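Local coordinates for protein phytoene synthase (Enterococcus hirae, PDB 5IYS) that probably joins prenyl diphosphates head to head, as a dehydrosqualene or phytoene synthase would, in a magnesium-dependent all-helical active site, at residues S35-R40 / R239-S244; A246-E251 / Y273-L278. All coordinates share one frame; numbering follows the deposited sequence.

Interaction 1: S35-R40 / R239-S244; sequences SQLPKR and RQALAS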
loop_
_atom_site.group_PDB
_atom_site.type_symbol
_atom_site.label_atom_id
_atom_site.label_comp_id
_atom_site.label_asym_id
_atom_site.label_seq_id
_atom_site.Cartn_x
_atom_site.Cartn_y
_atom_site.Cartn_z
ATOM N N SER A 35 -10.801 -8.171 5.614
ATOM C CA SER A 35 -11.541 -9.051 6.498
ATOM C C SER A 35 -12.718 -9.703 5.783
ATOM O O SER A 35 -13.257 -10.699 6.264
ATOM C CB SER A 35 -12.023 -8.279 7.731
ATOM O OG SER A 35 -13.132 -7.475 7.373
ATOM N N GLN A 36 -13.022 -9.234 4.580
ATOM C CA GLN A 36 -14.060 -9.863 3.759
ATOM C C GLN A 36 -13.598 -11.132 3.040
ATOM O O GLN A 36 -14.419 -11.811 2.432
ATOM C CB GLN A 36 -14.579 -8.869 2.726
ATOM C CG GLN A 36 -15.290 -7.689 3.394
ATOM C CD GLN A 36 -15.647 -6.604 2.398
ATOM O OE1 GLN A 36 -16.802 -6.448 1.983
ATOM N NE2 GLN A 36 -14.620 -5.925 1.916
ATOM N N LEU A 37 -12.293 -11.392 3.048
ATOM C CA LEU A 37 -11.746 -12.652 2.538
ATOM C C LEU A 37 -12.156 -13.799 3.428
ATOM O O LEU A 37 -12.366 -13.622 4.636
ATOM C CB LEU A 37 -10.216 -12.577 2.536
ATOM C CG LEU A 37 -9.600 -11.600 1.550
ATOM C CD1 LEU A 37 -8.060 -11.495 1.777
ATOM C CD2 LEU A 37 -9.976 -12.123 0.156
ATOM N N PRO A 38 -12.195 -15.007 2.861
ATOM C CA PRO A 38 -12.280 -16.178 3.728
ATOM C C PRO A 38 -11.140 -16.118 4.747
ATOM O O PRO A 38 -10.053 -15.635 4.413
ATOM C CB PRO A 38 -12.010 -17.337 2.770
ATOM C CG PRO A 38 -12.344 -16.807 1.388
ATOM C CD PRO A 38 -11.931 -15.357 1.447
ATOM N N LYS A 39 -11.358 -16.734 5.903
ATOM C CA LYS A 39 -10.560 -16.499 7.101
ATOM C C LYS A 39 -9.070 -16.753 6.860
ATOM O O LYS A 39 -8.262 -15.926 7.225
ATOM C CB LYS A 39 -11.044 -17.392 8.258
ATOM C CG LYS A 39 -10.327 -17.137 9.586
ATOM C CD LYS A 39 -11.034 -17.770 10.797
ATOM C CE LYS A 39 -10.240 -17.516 12.095
ATOM N NZ LYS A 39 -10.454 -18.496 13.223
ATOM N N ARG A 40 -8.705 -17.906 6.293
ATOM C CA ARG A 40 -7.297 -18.243 6.132
ATOM C C ARG A 40 -6.548 -17.348 5.161
ATOM O O ARG A 40 -5.370 -17.026 5.389
ATOM C CB ARG A 40 -7.088 -19.722 5.818
ATOM C CG ARG A 40 -7.537 -20.595 6.979
ATOM C CD ARG A 40 -7.746 -22.072 6.625
ATOM N NE ARG A 40 -8.356 -22.687 7.795
ATOM C CZ ARG A 40 -7.815 -23.665 8.520
ATOM N NH1 ARG A 40 -6.751 -24.346 8.093
ATOM N NH2 ARG A 40 -8.370 -23.961 9.685
ATOM N N ARG A 239 -12.714 -11.125 -4.696
ATOM C CA ARG A 239 -12.984 -9.873 -5.372
ATOM C C ARG A 239 -13.534 -8.748 -4.505
ATOM O O ARG A 239 -13.175 -7.599 -4.697
ATOM C CB ARG A 239 -13.957 -10.124 -6.527
ATOM C CG ARG A 239 -13.299 -10.939 -7.619
ATOM C CD ARG A 239 -14.294 -11.088 -8.796
ATOM N NE ARG A 239 -13.795 -12.142 -9.659
ATOM C CZ ARG A 239 -14.549 -12.892 -10.448
ATOM N NH1 ARG A 239 -15.862 -12.724 -10.468
ATOM N NH2 ARG A 239 -13.959 -13.769 -11.251
ATOM N N GLN A 240 -14.536 -9.044 -3.687
ATOM C CA GLN A 240 -15.169 -8.022 -2.846
ATOM C C GLN A 240 -14.121 -7.368 -1.941
ATOM O O GLN A 240 -14.055 -6.135 -1.835
ATOM C CB GLN A 240 -16.252 -8.711 -2.002
ATOM C CG GLN A 240 -16.980 -7.841 -0.980
ATOM C CD GLN A 240 -17.694 -6.649 -1.579
ATOM O OE1 GLN A 240 -18.287 -6.732 -2.669
ATOM N NE2 GLN A 240 -17.758 -5.573 -0.808
ATOM N N ALA A 241 -13.237 -8.174 -1.372
ATOM C CA ALA A 241 -12.192 -7.622 -0.463
ATOM C C ALA A 241 -11.192 -6.752 -1.225
ATOM O O ALA A 241 -10.868 -5.635 -0.799
ATOM C CB ALA A 241 -11.476 -8.776 0.271
ATOM N N LEU A 242 -10.740 -7.214 -2.391
ATOM C CA LEU A 242 -9.728 -6.448 -3.088
ATOM C C LEU A 242 -10.295 -5.145 -3.651
ATOM O O LEU A 242 -9.673 -4.093 -3.584
ATOM C CB LEU A 242 -9.151 -7.300 -4.229
ATOM C CG LEU A 242 -8.191 -6.559 -5.158
ATOM C CD1 LEU A 242 -6.937 -6.106 -4.474
ATOM C CD2 LEU A 242 -7.871 -7.443 -6.387
ATOM N N ALA A 243 -11.443 -5.214 -4.326
ATOM C CA ALA A 243 -12.106 -3.995 -4.768
ATOM C C ALA A 243 -12.440 -3.026 -3.639
ATOM O O ALA A 243 -12.269 -1.801 -3.764
ATOM C CB ALA A 243 -13.369 -4.376 -5.576
ATOM N N SER A 244 -12.908 -3.553 -2.505
ATOM C CA SER A 244 -13.102 -2.711 -1.312
ATOM C C SER A 244 -11.839 -1.948 -0.922
ATOM O O SER A 244 -11.868 -0.720 -0.691
ATOM C CB SER A 244 -13.610 -3.527 -0.109
ATOM O OG SER A 244 -14.885 -4.047 -0.415
HETATM O O HOH W 1 -13.698 -11.200 -0.839
#

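Interaction 2: A246-E251 / Y273-L278; sequences AFIYRE and YRKVQL. With FPS (S-[(2E,6E)-3,7,11-trimethyldodeca-2,6,10-trienyl] trihydrogen thiodiphosphate), chain G.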
loop_
_atom_site.group_PDB
_atom_site.type_symbol
_atom_site.label_atom_id
_atom_site.label_comp_id
_atom_site.label_asym_id
_atom_site.label_seq_id
_atom_site.Cartn_x
_atom_site.Cartn_y
_atom_site.Cartn_z
ATOM N N ALA A 246 -9.357 -1.113 -2.767
ATOM C CA ALA A 246 -9.119 -0.117 -3.784
ATOM C C ALA A 246 -10.071 1.090 -3.620
ATOM O O ALA A 246 -9.625 2.227 -3.754
ATOM C CB ALA A 246 -9.243 -0.763 -5.207
ATOM N N PHE A 247 -11.387 0.839 -3.532
ATOM C CA PHE A 247 -12.365 1.934 -3.499
ATOM C C PHE A 247 -12.211 2.763 -2.227
ATOM O O PHE A 247 -12.226 4.007 -2.262
ATOM C CB PHE A 247 -13.793 1.386 -3.541
ATOM C CG PHE A 247 -14.331 1.142 -4.934
ATOM C CD1 PHE A 247 -13.711 0.251 -5.790
ATOM C CD2 PHE A 247 -15.602 1.611 -5.273
ATOM C CE1 PHE A 247 -14.274 -0.066 -7.051
ATOM C CE2 PHE A 247 -16.187 1.287 -6.492
ATOM C CZ PHE A 247 -15.508 0.461 -7.393
ATOM N N ILE A 248 -11.993 2.084 -1.108
ATOM C CA ILE A 248 -11.761 2.835 0.134
ATOM C C ILE A 248 -10.512 3.716 0.035
ATOM O O ILE A 248 -10.538 4.872 0.466
ATOM C CB ILE A 248 -11.771 1.913 1.369
ATOM C CG1 ILE A 248 -13.206 1.422 1.576
ATOM C CG2 ILE A 248 -11.261 2.596 2.646
ATOM C CD1 ILE A 248 -13.303 0.091 2.324
ATOM N N TYR A 249 -9.402 3.165 -0.463
ATOM C CA TYR A 249 -8.190 3.970 -0.532
ATOM C C TYR A 249 -8.367 5.149 -1.508
ATOM O O TYR A 249 -7.998 6.277 -1.178
ATOM C CB TYR A 249 -6.957 3.120 -0.858
ATOM C CG TYR A 249 -5.749 3.625 -0.118
ATOM C CD1 TYR A 249 -5.620 3.417 1.249
ATOM C CD2 TYR A 249 -4.807 4.412 -0.764
ATOM C CE1 TYR A 249 -4.514 3.863 1.932
ATOM C CE2 TYR A 249 -3.682 4.883 -0.093
ATOM C CZ TYR A 249 -3.562 4.618 1.254
ATOM O OH TYR A 249 -2.488 5.102 1.937
ATOM N N ARG A 250 -9.009 4.898 -2.647
ATOM C CA ARG A 250 -9.174 5.907 -3.702
ATOM C C ARG A 250 -10.019 7.084 -3.230
ATOM O O ARG A 250 -9.870 8.215 -3.702
ATOM C CB ARG A 250 -9.880 5.301 -4.926
ATOM C CG ARG A 250 -10.118 6.324 -6.034
ATOM C CD ARG A 250 -10.625 5.630 -7.306
ATOM N NE ARG A 250 -11.926 5.024 -7.028
ATOM C CZ ARG A 250 -12.637 4.349 -7.922
ATOM N NH1 ARG A 250 -12.144 4.171 -9.144
ATOM N NH2 ARG A 250 -13.793 3.787 -7.572
ATOM N N GLU A 251 -11.018 6.760 -2.417
ATOM C CA GLU A 251 -11.895 7.765 -1.805
ATOM C C GLU A 251 -11.173 8.897 -1.096
ATOM O O GLU A 251 -11.658 10.036 -1.072
ATOM C CB GLU A 251 -12.880 7.067 -0.843
ATOM C CG GLU A 251 -13.794 8.046 -0.101
ATOM C CD GLU A 251 -14.902 8.621 -0.968
ATOM O OE1 GLU A 251 -15.078 8.174 -2.122
ATOM O OE2 GLU A 251 -15.571 9.574 -0.504
ATOM N N TYR A 273 -19.231 5.215 8.082
ATOM C CA TYR A 273 -20.432 5.293 7.258
ATOM C C TYR A 273 -20.066 5.244 5.761
ATOM O O TYR A 273 -20.695 4.551 4.978
ATOM C CB TYR A 273 -21.187 6.592 7.584
ATOM C CG TYR A 273 -22.431 6.833 6.766
ATOM C CD1 TYR A 273 -23.654 6.278 7.158
ATOM C CD2 TYR A 273 -22.417 7.692 5.678
ATOM C CE1 TYR A 273 -24.833 6.586 6.482
ATOM C CE2 TYR A 273 -23.590 7.964 4.958
ATOM C CZ TYR A 273 -24.797 7.424 5.383
ATOM O OH TYR A 273 -25.964 7.745 4.716
ATOM N N ARG A 274 -19.133 6.083 5.332
ATOM C CA ARG A 274 -18.711 6.130 3.940
ATOM C C ARG A 274 -18.032 4.835 3.439
ATOM O O ARG A 274 -18.302 4.347 2.336
ATOM C CB ARG A 274 -17.771 7.331 3.769
ATOM C CG ARG A 274 -17.371 7.624 2.354
ATOM C CD ARG A 274 -18.577 7.866 1.455
ATOM N NE ARG A 274 -18.088 8.027 0.089
ATOM C CZ ARG A 274 -18.680 7.537 -0.984
ATOM N NH1 ARG A 274 -19.862 6.963 -0.860
ATOM N NH2 ARG A 274 -18.109 7.671 -2.173
ATOM N N LYS A 275 -17.303 4.188 4.329
ATOM C CA LYS A 275 -16.741 2.859 4.036
ATOM C C LYS A 275 -17.812 1.818 3.776
ATOM O O LYS A 275 -17.710 1.023 2.838
ATOM C CB LYS A 275 -15.825 2.379 5.149
ATOM C CG LYS A 275 -14.530 3.197 5.209
ATOM C CD LYS A 275 -13.622 2.720 6.342
ATOM C CE LYS A 275 -12.422 3.666 6.501
ATOM N NZ LYS A 275 -11.802 3.592 7.853
ATOM N N VAL A 276 -18.887 1.888 4.551
ATOM C CA VAL A 276 -19.983 0.928 4.358
ATOM C C VAL A 276 -20.673 1.199 3.036
ATOM O O VAL A 276 -20.984 0.277 2.280
ATOM C CB VAL A 276 -21.021 0.991 5.524
ATOM C CG1 VAL A 276 -22.314 0.200 5.139
ATOM C CG2 VAL A 276 -20.395 0.375 6.777
ATOM N N GLN A 277 -20.859 2.473 2.723
ATOM C CA GLN A 277 -21.430 2.837 1.437
ATOM C C GLN A 277 -20.584 2.287 0.301
ATOM O O GLN A 277 -21.103 1.791 -0.705
ATOM C CB GLN A 277 -21.496 4.360 1.288
ATOM C CG GLN A 277 -22.625 4.977 2.062
ATOM C CD GLN A 277 -22.740 6.457 1.776
ATOM O OE1 GLN A 277 -21.743 7.180 1.822
ATOM N NE2 GLN A 277 -23.962 6.920 1.504
ATOM N N LEU A 278 -19.275 2.416 0.449
ATOM C CA LEU A 278 -18.356 1.933 -0.575
ATOM C C LEU A 278 -18.370 0.408 -0.756
ATOM O O LEU A 278 -18.328 -0.101 -1.891
ATOM C CB LEU A 278 -16.928 2.460 -0.301
ATOM C CG LEU A 278 -16.735 3.940 -0.679
ATOM C CD1 LEU A 278 -15.539 4.641 -0.014
ATOM C CD2 LEU A 278 -16.661 4.142 -2.167
HETATM C C1 FPS G . -0.997 2.249 2.886
HETATM S S1 FPS G . -0.544 1.270 4.268
HETATM C C2 FPS G . -0.718 1.317 1.720
HETATM C C3 FPS G . -0.259 1.715 0.521
HETATM C C4 FPS G . -0.012 3.167 0.235
HETATM C C5 FPS G . -0.007 0.717 -0.593
HETATM C C6 FPS G . -0.292 -0.740 -0.234
HETATM C C7 FPS G . -0.376 -1.544 -1.516
HETATM C C8 FPS G . -1.241 -2.562 -1.670
HETATM C C10 FPS G . -1.144 -3.367 -2.948
HETATM C C9 FPS G . -2.234 -2.970 -0.608
HETATM C C11 FPS G . -2.511 -3.378 -3.639
HETATM C C12 FPS G . -2.508 -4.322 -4.829
HETATM C C13 FPS G . -2.908 -5.614 -4.788
HETATM C C14 FPS G . -2.890 -6.444 -6.046
HETATM C C15 FPS G . -3.410 -6.255 -3.521
HETATM P PA FPS G . -1.398 1.973 6.010
HETATM O O1A FPS G . -1.568 0.900 6.993
HETATM O O2A FPS G . -0.212 2.920 6.572
HETATM O O3A FPS G . -2.667 2.924 5.827
HETATM P PB FPS G . -2.345 4.502 5.613
HETATM O O1B FPS G . -2.410 5.239 6.922
HETATM O O2B FPS G . -3.357 4.918 4.571
HETATM O O3B FPS G . -0.964 4.771 5.056
#

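Interaction 1: S35-R40 / R239-S244
Gln36 reaches across to Gln240 and Ser244, and its amide uses both of its ends on the same helix. NE2 of Gln36 donates to OG of Ser244 over 3.0 Å, nearly straight at 173°, with the hydroxyl in the amide plane. OE1 of Gln36 accepts from NE2 of Gln240 at 3.1 Å; this bond is more bent, and the two amide planes stand 77° apart. The bend at chi2 of Gln240 (59°) puts its CD near Gln36, and OE1 of Gln36 lies close to the plane of the Gln240 amide. Ser244 OG gives its hydrogen to the backbone O of Gln240 (2.7 Å), from above the carbonyl plane, and accepts from Gln36. Nearer the backbone the contact is apolar and close: CG of Leu37 lies 3.6 Å from CB of Ala241, with CD2 beside it, and CB of Gln36 meets the same methyl at 4.0 Å. At the looser side a water bridges the backbones, accepting from N of Ala241 at 3.1 Å and giving only a weak bond to O of Gln36. Gln240 NE2 also bonds to O of Leu279, bringing in helix 272-287. In the all-helical squalene/phytoene synthase fold, the link between helices 28-34 and 39-60 is thereby held to helix 236-258, whose Leu242 lines a farnesyl thiodiphosphate pocket.

Interaction 2: A246-E251 / Y273-L278
Glu251 is gripped side-on by Arg274, yet the carboxylate and guanidinium are far from coplanar, their planes lying 70° apart. NE of Arg274 donates to OE2 of Glu251 at 3.0 Å, almost straight, and NH2 of Arg274 reaches OE1 of Glu251 at 3.1 Å. Both oxygens are met from above the carboxylate plane, although OE2 lies in the plane of the guanidinium. CG of Glu251 stands anti to the backbone N (chi1 177°), within 3.8 Å of CD1 of Leu278. NH1 of Arg274 is met by OE1 of Gln277, from above the carbonyl plane, and by Glu281, which leaves the guanidinium with partners on NE, NH1 and NH2. CG of Leu278 lies over the centre of one guanidinium face, 4.1 Å from its plane, and its CD2 meets the edge of the Phe247 ring at CD2, 4.1 Å away. Ile248 CG2 touches CE of Lys275. The segment axes, 9.7 Å apart at closest, cross with 134° between their N-to-C directions. A bidentate ion pair beside apolar contacts thus joins the helices, and the paired charges probably keep both groups ionised; Tyr249 OH meanwhile donates to O2B of the bound thiodiphosphate at 2.8 Å.

How the interactions relate
Following the chain from the N terminus, the link ahead of helix 39-60 comes first and meets 239-244, the closest ends of the two segments being 199 residues apart. Interaction 1 closes that long loop, whose intervening residues are mostly helical and include the magnesium ligands Asp56 and Asp60. Helix 236-258 then continues directly into 246-251, where interaction 2 opens; it closes a short loop of 21 residues by the return of helix 272-287. The two loops run in series, neither nested nor crossed, with centres about 14 Å apart. Helix 236-258 belongs to both, so early and C-terminal parts of the fold are tied to one helix, which contributes Leu242 and Tyr249 to the ligand pocket.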